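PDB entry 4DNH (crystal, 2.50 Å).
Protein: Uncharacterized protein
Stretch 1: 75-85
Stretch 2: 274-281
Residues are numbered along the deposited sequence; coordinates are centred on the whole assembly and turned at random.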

# COMPACT_ATOMS: atom_id res chain seq x y z
N GLY A 75 -8.62 9.89 9.45
CA GLY A 75 -9.25 10.42 8.25
C GLY A 75 -8.81 9.77 6.96
O GLY A 75 -9.34 10.10 5.90
N LEU A 76 -7.84 8.85 7.03
CA LEU A 76 -7.31 8.17 5.85
C LEU A 76 -8.26 7.09 5.41
O LEU A 76 -8.92 6.47 6.24
CB LEU A 76 -5.93 7.56 6.14
CG LEU A 76 -4.87 8.55 6.63
CD1 LEU A 76 -3.64 7.84 7.15
CD2 LEU A 76 -4.49 9.50 5.52
N GLY A 77 -8.37 6.87 4.10
CA GLY A 77 -9.15 5.73 3.62
C GLY A 77 -8.35 4.45 3.73
O GLY A 77 -7.12 4.47 3.93
N VAL A 78 -9.03 3.32 3.60
CA VAL A 78 -8.37 2.03 3.67
C VAL A 78 -8.47 1.31 2.31
O VAL A 78 -9.58 1.16 1.75
CB VAL A 78 -8.97 1.17 4.82
CG1 VAL A 78 -8.62 -0.31 4.65
CG2 VAL A 78 -8.50 1.68 6.18
N ALA A 79 -7.33 0.87 1.79
CA ALA A 79 -7.27 0.04 0.58
C ALA A 79 -7.00 -1.39 1.03
O ALA A 79 -5.88 -1.69 1.46
CB ALA A 79 -6.14 0.51 -0.33
N GLU A 80 -8.00 -2.26 0.93
CA GLU A 80 -7.91 -3.56 1.57
C GLU A 80 -7.42 -4.69 0.73
O GLU A 80 -7.74 -4.80 -0.47
CB GLU A 80 -9.23 -4.00 2.19
CG GLU A 80 -9.32 -3.71 3.67
CD GLU A 80 -8.30 -4.43 4.52
OE1 GLU A 80 -7.22 -4.86 4.04
OE2 GLU A 80 -8.58 -4.52 5.72
N SER A 81 -6.67 -5.56 1.41
CA SER A 81 -6.16 -6.77 0.83
C SER A 81 -5.33 -6.40 -0.41
O SER A 81 -5.39 -7.06 -1.44
CB SER A 81 -7.31 -7.73 0.51
OG SER A 81 -7.95 -8.16 1.70
N MSE A 82 -4.55 -5.34 -0.27
CA MSE A 82 -3.71 -4.87 -1.35
C MSE A 82 -2.32 -5.45 -1.24
O MSE A 82 -2.04 -6.31 -0.40
CB MSE A 82 -3.73 -3.34 -1.31
CG MSE A 82 -5.07 -2.82 -1.83
SE MSE A 82 -5.19 -3.28 -3.75
CE MSE A 82 -3.86 -1.96 -4.36
N ASP A 83 -1.42 -4.98 -2.10
CA ASP A 83 -0.06 -5.46 -2.10
C ASP A 83 0.56 -5.35 -0.71
O ASP A 83 1.31 -6.22 -0.31
CB ASP A 83 0.79 -4.70 -3.12
CG ASP A 83 2.13 -5.34 -3.34
OD1 ASP A 83 2.19 -6.34 -4.10
OD2 ASP A 83 3.12 -4.87 -2.75
N THR A 84 0.25 -4.28 0.03
CA THR A 84 0.78 -4.12 1.41
C THR A 84 0.25 -5.20 2.36
O THR A 84 0.90 -5.51 3.36
CB THR A 84 0.48 -2.73 2.00
OG1 THR A 84 0.93 -1.72 1.10
CG2 THR A 84 1.20 -2.53 3.32
N ALA A 85 -0.92 -5.76 2.07
CA ALA A 85 -1.47 -6.80 2.95
C ALA A 85 -0.94 -8.14 2.49
O ALA A 85 -1.43 -9.18 2.90
CB ALA A 85 -2.99 -6.77 2.95
N ALA A 274 -3.82 9.92 -3.49
CA ALA A 274 -2.91 8.99 -2.83
C ALA A 274 -3.52 7.65 -2.46
O ALA A 274 -4.61 7.58 -1.92
CB ALA A 274 -2.31 9.64 -1.59
N LEU A 275 -2.78 6.60 -2.75
CA LEU A 275 -3.11 5.25 -2.34
C LEU A 275 -1.76 4.57 -2.13
O LEU A 275 -1.15 4.00 -3.06
CB LEU A 275 -3.96 4.57 -3.41
CG LEU A 275 -4.77 3.32 -3.03
CD1 LEU A 275 -5.64 2.97 -4.23
CD2 LEU A 275 -3.85 2.15 -2.65
N LEU A 276 -1.29 4.66 -0.90
CA LEU A 276 0.11 4.40 -0.57
C LEU A 276 0.27 3.43 0.59
O LEU A 276 -0.40 3.56 1.62
CB LEU A 276 0.79 5.72 -0.19
CG LEU A 276 1.06 6.72 -1.31
CD1 LEU A 276 1.28 8.10 -0.72
CD2 LEU A 276 2.26 6.28 -2.12
N GLY A 277 1.18 2.48 0.42
CA GLY A 277 1.63 1.64 1.53
C GLY A 277 2.39 2.44 2.58
O GLY A 277 2.37 2.09 3.75
N ILE A 278 3.07 3.52 2.18
CA ILE A 278 3.79 4.34 3.16
C ILE A 278 2.83 5.07 4.12
O ILE A 278 3.16 5.30 5.28
CB ILE A 278 4.84 5.30 2.51
CG1 ILE A 278 5.64 6.08 3.57
CG2 ILE A 278 4.20 6.29 1.55
CD1 ILE A 278 6.57 5.23 4.42
N PHE A 279 1.63 5.40 3.65
CA PHE A 279 0.65 6.08 4.49
C PHE A 279 0.17 5.22 5.65
O PHE A 279 -0.31 5.74 6.66
CB PHE A 279 -0.50 6.60 3.65
CG PHE A 279 -0.23 7.94 3.05
CD1 PHE A 279 1.04 8.51 3.12
CD2 PHE A 279 -1.23 8.63 2.39
CE1 PHE A 279 1.30 9.74 2.58
CE2 PHE A 279 -0.97 9.87 1.83
CZ PHE A 279 0.29 10.43 1.93
N ASP A 280 0.30 3.91 5.50
CA ASP A 280 0.09 2.99 6.58
C ASP A 280 1.15 3.27 7.67
O ASP A 280 0.80 3.63 8.81
CB ASP A 280 0.17 1.56 6.02
CG ASP A 280 0.33 0.49 7.10
OD1 ASP A 280 0.96 0.76 8.16
OD2 ASP A 280 -0.16 -0.63 6.88
N ALA A 281 2.44 3.14 7.32
CA ALA A 281 3.55 3.31 8.27
C ALA A 281 3.70 4.70 8.90
O ALA A 281 4.19 4.82 10.03
CB ALA A 281 4.85 2.88 7.62

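The two stretches lie far apart in sequence: any two residues that touch are at least 193 positions apart. They meet over a small buried surface, 260 Å² counting both sides. No hydrogen bond crosses between them. The contact rests on van der Waals packing, partly between apolar side chains and partly between side chains and backbone, with one loose contact between a methyl and a carboxylate.

The apolar side-chain contacts centre on Leu 275. Its CA-to-CB bond points sideways to stretch 1, but with chi1 and chi2 both t the side chain is extended and its end comes nearer. Atom CD2 of Leu 275 lies 3.6 Å from CB of Ala 79, which is full van der Waals contact. The CA-to-CB bond of Ala 79 points toward stretch 2, and the small methyl meets the leucine end directly. The CA atoms of Ala 79 and Leu 275 are 7.3 Å apart, and the side chains of both residues fill the space between the backbones. The same methyl, CD2 of Leu 275, is 4.5 Å from CE of Met 82. This is a looser approach. Met 82 is a selenomethionine, and its three chi angles are all m, so the chain is folded rather than extended.

Two contacts bring a side chain against backbone. CD1 of Leu 76 lies 4.0 Å from the carbonyl O of Phe 279. This is packing of a methyl against a polar atom, not a hydrogen bond. Phe 279 also points its CA-to-CB bond toward stretch 1, but its side chain comes no nearer than 4.6 Å. The second contact is tighter. OG1 of Thr 84 lies 3.5 Å from CA of Gly 277, and the CA atoms of these two residues are 5.8 Å apart. The absence of a side chain at Gly 277 matters here. An ideal CB on that residue would point toward stretch 1 and fall 2.7 Å from OG1 of Thr 84, a clash. The hydroxyl of Thr 84 is hydrogen-bonded elsewhere in the structure.

Thr 84 also reaches Asp 280. Its methyl CG2 is 4.3 Å from OD2 of Asp 280, a loose contact between an apolar and a charged group. The CA-to-CB bond of Asp 280 points sideways, and its end comes nearer. OD2 of Asp 280 has its hydrogen bonding satisfied elsewhere.

Hydrogen bonds within each stretch help to hold the local shape. In stretch 1, the backbone N of Ala 85 donates to O of Met 82 at 2.8 Å, closing the turn that carries Thr 84. The backbone N of Ser 81 donates to OE1 of Glu 80 at 2.8 Å, so this glutamate side chain turns back to its neighbour's amide. In stretch 2, two bonds are weak: N of Phe 279 to O of Leu 276 at 3.4 Å, and N of Asp 280 to O of Gly 277 at 3.3 Å. They accompany the change from strand to helix.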